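Local structure of aldehyde dehydrogenase family protein (Pseudomonas syringae pv. tomato, 6X9L) at residues C152-P157 against C177-K182; I411-V416 against S436-G441. The protein probably oxidises long-chain aliphatic aldehydes such as octanal, using NAD+ as the electron acceptor. The protein carries 1 engineered substitution. One frame throughout, in Å; residues are numbered along the deposited sequence.

Contact 1: C152-P157 against C177-K182; sequences CALITP and CTVVLK. With NAD (nicotinamide-adenine-dinucleotide), chain D.
Cys-177 opens the pairing with its thiol 3.7 Å, SG to SG, from that of Cys-152, an apolar contact too long for a disulfide. At Thr-178 the carbonyl O takes the N-H of Cys-152 in the carbonyl plane (2.8 Å); OG1 turns to Gly-206 O. Val-179 shares a sheet face with Cys-152 and Leu-154; its CG2 packs against Cys-152 CB at 3.8 Å. Val-180, on the other face, donates to Cys-152 O (N to O 2.9 Å) and accepts from Leu-154 N. Leu-181 has CG anti to the backbone N (chi1 160°), which places CD1 alongside Leu-154, near CB and O, and 3.6 Å from Thr-156 OG1; helix 161-174 covers this face with Val-169 and Ile-165. Lys-182 N bonds to Leu-154 O at 2.8 Å, and Lys-182 O takes a long, weak bond from Thr-156 N. The lysine chain, bent at chi3 and chi4, passes Ile-155 CG2 and carries NZ to Gly-213 O and, weakly, to NAD O2B at 3.0 Å. NAD O3B donates to Thr-156 O over 2.8 Å. Just past one strand and at the end of the other, this Rossmann-like unit offers the adenosine ribose a backbone acceptor and, weakly, a probably charged amine.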
loop_
_atom_site.group_PDB
_atom_site.type_symbol
_atom_site.label_atom_id
_atom_site.label_comp_id
_atom_site.label_asym_id
_atom_site.label_seq_id
_atom_site.Cartn_x
_atom_site.Cartn_y
_atom_site.Cartn_z
ATOM N N CYS A 152 -3.305 -13.590 -6.160
ATOM C CA CYS A 152 -4.065 -12.508 -5.536
ATOM C C CYS A 152 -5.365 -13.031 -4.929
ATOM O O CYS A 152 -6.103 -13.776 -5.584
ATOM C CB CYS A 152 -4.404 -11.403 -6.564
ATOM S SG CYS A 152 -2.993 -10.657 -7.386
ATOM N N ALA A 153 -5.661 -12.609 -3.699
ATOM C CA ALA A 153 -6.936 -12.898 -3.048
ATOM C C ALA A 153 -7.888 -11.724 -3.236
ATOM O O ALA A 153 -7.545 -10.584 -2.905
ATOM C CB ALA A 153 -6.750 -13.171 -1.554
ATOM N N LEU A 154 -9.081 -11.999 -3.755
ATOM C CA LEU A 154 -10.089 -10.971 -3.976
ATOM C C LEU A 154 -11.331 -11.283 -3.155
ATOM O O LEU A 154 -11.890 -12.384 -3.251
ATOM C CB LEU A 154 -10.453 -10.873 -5.454
ATOM C CG LEU A 154 -9.249 -10.983 -6.389
ATOM C CD1 LEU A 154 -9.726 -11.049 -7.862
ATOM C CD2 LEU A 154 -8.234 -9.849 -6.148
ATOM N N ILE A 155 -11.768 -10.307 -2.364
ATOM C CA ILE A 155 -12.958 -10.425 -1.536
ATOM C C ILE A 155 -13.889 -9.260 -1.880
ATOM O O ILE A 155 -13.461 -8.094 -1.890
ATOM C CB ILE A 155 -12.597 -10.435 -0.038
ATOM C CG1 ILE A 155 -11.615 -11.568 0.262
ATOM C CG2 ILE A 155 -13.820 -10.585 0.813
ATOM C CD1 ILE A 155 -11.106 -11.532 1.680
ATOM N N THR A 156 -15.152 -9.568 -2.160
ATOM C CA THR A 156 -16.086 -8.581 -2.672
ATOM C C THR A 156 -17.396 -8.556 -1.891
ATOM O O THR A 156 -17.781 -9.544 -1.249
ATOM C CB THR A 156 -16.363 -8.835 -4.163
ATOM O OG1 THR A 156 -16.661 -10.216 -4.368
ATOM C CG2 THR A 156 -15.143 -8.440 -4.998
ATOM N N PRO A 157 -18.116 -7.404 -1.929
ATOM C CA PRO A 157 -19.368 -7.258 -1.174
ATOM C C PRO A 157 -20.580 -7.605 -2.026
ATOM O O PRO A 157 -20.434 -8.052 -3.166
ATOM C CB PRO A 157 -19.350 -5.776 -0.812
ATOM C CG PRO A 157 -18.779 -5.162 -2.108
ATOM C CD PRO A 157 -17.783 -6.167 -2.659
ATOM N N CYS A 177 -1.644 -11.466 -13.418
ATOM C CA CYS A 177 -1.808 -12.151 -12.143
ATOM C C CYS A 177 -2.714 -13.384 -12.264
ATOM O O CYS A 177 -3.425 -13.607 -13.250
ATOM C CB CYS A 177 -2.373 -11.215 -11.077
ATOM S SG CYS A 177 -1.226 -9.946 -10.521
ATOM N N THR A 178 -2.695 -14.170 -11.204
ATOM C CA THR A 178 -3.574 -15.307 -11.034
ATOM C C THR A 178 -4.359 -15.068 -9.747
ATOM O O THR A 178 -3.861 -14.426 -8.823
ATOM C CB THR A 178 -2.727 -16.579 -11.027
ATOM O OG1 THR A 178 -3.284 -17.518 -11.949
ATOM C CG2 THR A 178 -2.568 -17.155 -9.645
ATOM N N VAL A 179 -5.607 -15.518 -9.702
ATOM C CA VAL A 179 -6.567 -14.927 -8.781
ATOM C C VAL A 179 -7.479 -15.991 -8.171
ATOM O O VAL A 179 -7.929 -16.918 -8.858
ATOM C CB VAL A 179 -7.385 -13.849 -9.515
ATOM C CG1 VAL A 179 -8.854 -14.225 -9.595
ATOM C CG2 VAL A 179 -7.168 -12.512 -8.859
ATOM N N VAL A 180 -7.755 -15.851 -6.867
ATOM C CA VAL A 180 -8.772 -16.646 -6.170
ATOM C C VAL A 180 -9.753 -15.684 -5.502
ATOM O O VAL A 180 -9.347 -14.822 -4.709
ATOM C CB VAL A 180 -8.165 -17.598 -5.135
ATOM C CG1 VAL A 180 -7.440 -16.826 -4.107
ATOM C CG2 VAL A 180 -9.263 -18.358 -4.456
ATOM N N LEU A 181 -11.038 -15.832 -5.827
ATOM C CA LEU A 181 -12.077 -14.878 -5.461
ATOM C C LEU A 181 -13.024 -15.505 -4.448
ATOM O O LEU A 181 -13.506 -16.624 -4.656
ATOM C CB LEU A 181 -12.871 -14.435 -6.699
ATOM C CG LEU A 181 -14.263 -13.818 -6.464
ATOM C CD1 LEU A 181 -14.146 -12.482 -5.719
ATOM C CD2 LEU A 181 -15.033 -13.634 -7.766
ATOM N N LYS A 182 -13.291 -14.785 -3.358
ATOM C CA LYS A 182 -14.393 -15.148 -2.476
ATOM C C LYS A 182 -15.494 -14.113 -2.633
ATOM O O LYS A 182 -15.339 -12.978 -2.155
ATOM C CB LYS A 182 -13.948 -15.226 -1.015
ATOM C CG LYS A 182 -14.992 -15.927 -0.131
ATOM C CD LYS A 182 -14.995 -15.453 1.318
ATOM C CE LYS A 182 -15.828 -14.186 1.493
ATOM N NZ LYS A 182 -17.245 -14.387 1.081
HETATM P PA NAD D . -18.414 -6.701 4.821
HETATM O O1A NAD D . -17.250 -5.889 5.266
HETATM O O2A NAD D . -19.262 -7.179 5.935
HETATM O O5B NAD D . -17.940 -7.946 3.902
HETATM C C5B NAD D . -17.181 -7.743 2.724
HETATM C C4B NAD D . -16.506 -9.054 2.297
HETATM O O4B NAD D . -15.616 -9.464 3.315
HETATM C C3B NAD D . -17.483 -10.210 2.130
HETATM O O3B NAD D . -17.028 -11.016 1.050
HETATM C C2B NAD D . -17.370 -10.985 3.431
HETATM O O2B NAD D . -17.642 -12.363 3.284
HETATM C C1B NAD D . -15.909 -10.794 3.725
HETATM N N9A NAD D . -15.572 -10.844 5.142
HETATM C C8A NAD D . -16.355 -10.529 6.232
HETATM N N7A NAD D . -15.579 -10.667 7.334
HETATM C C5A NAD D . -14.339 -11.058 6.956
HETATM C C6A NAD D . -13.179 -11.336 7.661
HETATM N N6A NAD D . -13.116 -11.080 8.967
HETATM N N1A NAD D . -12.046 -11.701 6.965
HETATM C C2A NAD D . -12.058 -11.794 5.593
HETATM N N3A NAD D . -13.212 -11.516 4.891
HETATM C C4A NAD D . -14.324 -11.161 5.576
HETATM O O3 NAD D . -19.196 -5.853 3.697
HETATM P PN NAD D . -20.680 -5.236 3.748
HETATM O O1N NAD D . -20.759 -4.228 4.833
HETATM O O2N NAD D . -21.671 -6.325 3.694
HETATM O O5D NAD D . -20.524 -4.503 2.297
HETATM C C5D NAD D . -20.884 -3.149 2.165
HETATM C C4D NAD D . -19.677 -2.283 2.533
HETATM O O4D NAD D . -18.736 -2.296 1.474
HETATM C C3D NAD D . -20.093 -0.838 2.729
HETATM O O3D NAD D . -19.298 -0.269 3.740
HETATM C C2D NAD D . -19.689 -0.210 1.420
HETATM O O2D NAD D . -19.469 1.180 1.531
HETATM C C1D NAD D . -18.406 -0.974 1.105
HETATM N N1N NAD D . -18.106 -0.779 -0.319
HETATM C C2N NAD D . -17.000 -0.060 -0.679
HETATM C C3N NAD D . -16.730 0.177 -2.021
HETATM C C7N NAD D . -15.543 0.975 -2.465
HETATM O O7N NAD D . -15.198 0.886 -3.824
HETATM N N7N NAD D . -14.856 1.747 -1.619
HETATM C C4N NAD D . -17.590 -0.315 -2.996
HETATM C C5N NAD D . -18.713 -1.035 -2.616
HETATM C C6N NAD D . -18.971 -1.254 -1.268
#

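Contact 2: I411-V416 against S436-G441; sequences IANDTV and SRIRAG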
loop_
_atom_site.group_PDB
_atom_site.type_symbol
_atom_site.label_atom_id
_atom_site.label_comp_id
_atom_site.label_asym_id
_atom_site.label_seq_id
_atom_site.Cartn_x
_atom_site.Cartn_y
_atom_site.Cartn_z
ATOM N N ILE A 411 -17.213 21.093 7.314
ATOM C CA ILE A 411 -18.199 20.048 7.550
ATOM C C ILE A 411 -17.972 18.878 6.603
ATOM O O ILE A 411 -18.040 17.708 7.008
ATOM C CB ILE A 411 -19.618 20.627 7.398
ATOM C CG1 ILE A 411 -19.871 21.695 8.450
ATOM C CG2 ILE A 411 -20.672 19.537 7.486
ATOM C CD1 ILE A 411 -21.254 22.261 8.388
ATOM N N ALA A 412 -17.715 19.167 5.326
ATOM C CA ALA A 412 -17.502 18.085 4.375
ATOM C C ALA A 412 -16.330 17.207 4.804
ATOM O O ALA A 412 -16.405 15.978 4.729
ATOM C CB ALA A 412 -17.283 18.653 2.971
ATOM N N ASN A 413 -15.246 17.820 5.277
ATOM C CA ASN A 413 -14.073 17.084 5.732
ATOM C C ASN A 413 -14.208 16.555 7.159
ATOM O O ASN A 413 -13.334 15.811 7.607
ATOM C CB ASN A 413 -12.838 17.979 5.615
ATOM C CG ASN A 413 -12.386 18.146 4.185
ATOM O OD1 ASN A 413 -12.432 17.205 3.397
ATOM N ND2 ASN A 413 -11.955 19.345 3.834
ATOM N N ASP A 414 -15.282 16.902 7.871
ATOM C CA ASP A 414 -15.457 16.519 9.270
ATOM C C ASP A 414 -15.906 15.059 9.361
ATOM O O ASP A 414 -17.032 14.728 9.746
ATOM C CB ASP A 414 -16.448 17.451 9.942
ATOM C CG ASP A 414 -16.599 17.164 11.403
ATOM O OD1 ASP A 414 -15.674 16.538 11.961
ATOM O OD2 ASP A 414 -17.637 17.541 11.989
ATOM N N THR A 415 -14.981 14.173 9.006
ATOM C CA THR A 415 -15.328 12.770 8.867
ATOM C C THR A 415 -14.065 11.939 8.795
ATOM O O THR A 415 -13.061 12.345 8.200
ATOM C CB THR A 415 -16.196 12.524 7.614
ATOM O OG1 THR A 415 -16.499 11.121 7.489
ATOM C CG2 THR A 415 -15.510 13.043 6.354
ATOM N N VAL A 416 -14.148 10.766 9.410
ATOM C CA VAL A 416 -13.094 9.777 9.383
ATOM C C VAL A 416 -12.909 9.176 7.992
ATOM O O VAL A 416 -11.875 8.551 7.726
ATOM C CB VAL A 416 -13.464 8.735 10.461
ATOM C CG1 VAL A 416 -13.747 7.399 9.844
ATOM C CG2 VAL A 416 -12.417 8.684 11.561
ATOM N N SER A 436 -10.988 20.783 -4.882
ATOM C CA SER A 436 -9.611 20.504 -4.500
ATOM C C SER A 436 -9.389 20.621 -2.998
ATOM O O SER A 436 -8.298 20.286 -2.526
ATOM C CB SER A 436 -8.679 21.455 -5.236
ATOM O OG SER A 436 -9.045 22.777 -4.917
ATOM N N ARG A 437 -10.386 21.095 -2.250
ATOM C CA ARG A 437 -10.293 21.212 -0.804
ATOM C C ARG A 437 -10.979 20.067 -0.075
ATOM O O ARG A 437 -10.755 19.911 1.128
ATOM C CB ARG A 437 -10.875 22.556 -0.341
ATOM C CG ARG A 437 -10.068 23.764 -0.820
ATOM C CD ARG A 437 -10.777 25.070 -0.537
ATOM N NE ARG A 437 -10.989 25.262 0.893
ATOM C CZ ARG A 437 -11.748 26.220 1.426
ATOM N NH1 ARG A 437 -12.388 27.090 0.652
ATOM N NH2 ARG A 437 -11.860 26.307 2.746
ATOM N N ILE A 438 -11.792 19.268 -0.764
ATOM C CA ILE A 438 -12.365 18.059 -0.172
ATOM C C ILE A 438 -11.321 16.940 -0.191
ATOM O O ILE A 438 -10.791 16.575 -1.251
ATOM C CB ILE A 438 -13.645 17.624 -0.911
ATOM C CG1 ILE A 438 -14.520 18.823 -1.300
ATOM C CG2 ILE A 438 -14.441 16.635 -0.060
ATOM C CD1 ILE A 438 -15.361 19.378 -0.184
ATOM N N ARG A 439 -11.037 16.381 0.988
ATOM C CA ARG A 439 -10.099 15.270 1.132
ATOM C C ARG A 439 -10.827 13.954 0.861
ATOM O O ARG A 439 -11.309 13.259 1.762
ATOM C CB ARG A 439 -9.450 15.335 2.501
ATOM C CG ARG A 439 -8.526 16.540 2.500
ATOM C CD ARG A 439 -7.574 16.573 3.620
ATOM N NE ARG A 439 -6.387 15.730 3.470
ATOM C CZ ARG A 439 -5.519 15.800 2.474
ATOM N NH1 ARG A 439 -5.732 16.608 1.463
ATOM N NH2 ARG A 439 -4.453 15.018 2.487
ATOM N N ALA A 440 -10.907 13.628 -0.429
ATOM C CA ALA A 440 -11.686 12.510 -0.929
ATOM C C ALA A 440 -11.109 12.083 -2.272
ATOM O O ALA A 440 -10.606 12.908 -3.036
ATOM C CB ALA A 440 -13.166 12.881 -1.065
ATOM N N GLY A 441 -11.185 10.782 -2.552
ATOM C CA GLY A 441 -10.542 10.267 -3.745
ATOM C C GLY A 441 -11.212 10.722 -5.022
ATOM O O GLY A 441 -10.555 10.848 -6.063
#
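The carboxamide of Asn-413 bridges the backbone of residues 437 to 439 through its polar edge. OD1 accepts the N-H of Arg-439 at 2.9 Å, nearly straight at hydrogen but tilted from the carbonyl plane, and ND2 donates to Arg-437 O at 3.0 Å, a partner lying almost in the amide plane. The two bonds fix the flip of the amide. Near OD1, CB of Arg-439 sits on one side of the plane, 3.6 Å from the oxygen, and CG2 of Ile-438 on the other at 4.0 Å. The guanidinium of Arg-439 is turned 66° from the amide and leads away to Pro-148 O of the second subunit; that of Arg-437 forms a salt bridge with Asp-406. Asn-413 has CG anti to its carbonyl carbon (chi1 -74°), and this torsion lays the amide against the backbone of 437-439. Beside it, Ala-412 CB meets the tip of Ile-438, CD1, at 3.8 Å, and both pack on Ile-265 of strand 263-266. One asparagine thus supplies both an acceptor and a donor to the loop before strand 442-445, holding the backbone of that loop to the 411-416 segment while the guanidinium of Arg-439 reaches the second subunit.

From the N terminus, the chain first runs along strand 143-155, crosses back through helix 161-174 and enters the parallel strand 178-182, where contact 1 closes a beta-alpha-beta crossover of the nucleotide-binding sheet. Much later, helix 405-413 leads through strand 422-424 and helix 428-435 to the loop at 436-441, and contact 2 closes that second excursion beside the other, seven-stranded sheet. The two loops follow in series, neither nesting nor crossing. The centres of contacts 1 and 2 lie about 30 Å apart, on opposite sides of the chain's centre. The nearest atoms of contacts 1 and 2 are about 18 Å apart. Contact 1 serves the cofactor; contact 2 lies away from the annotated sites, at the second subunit.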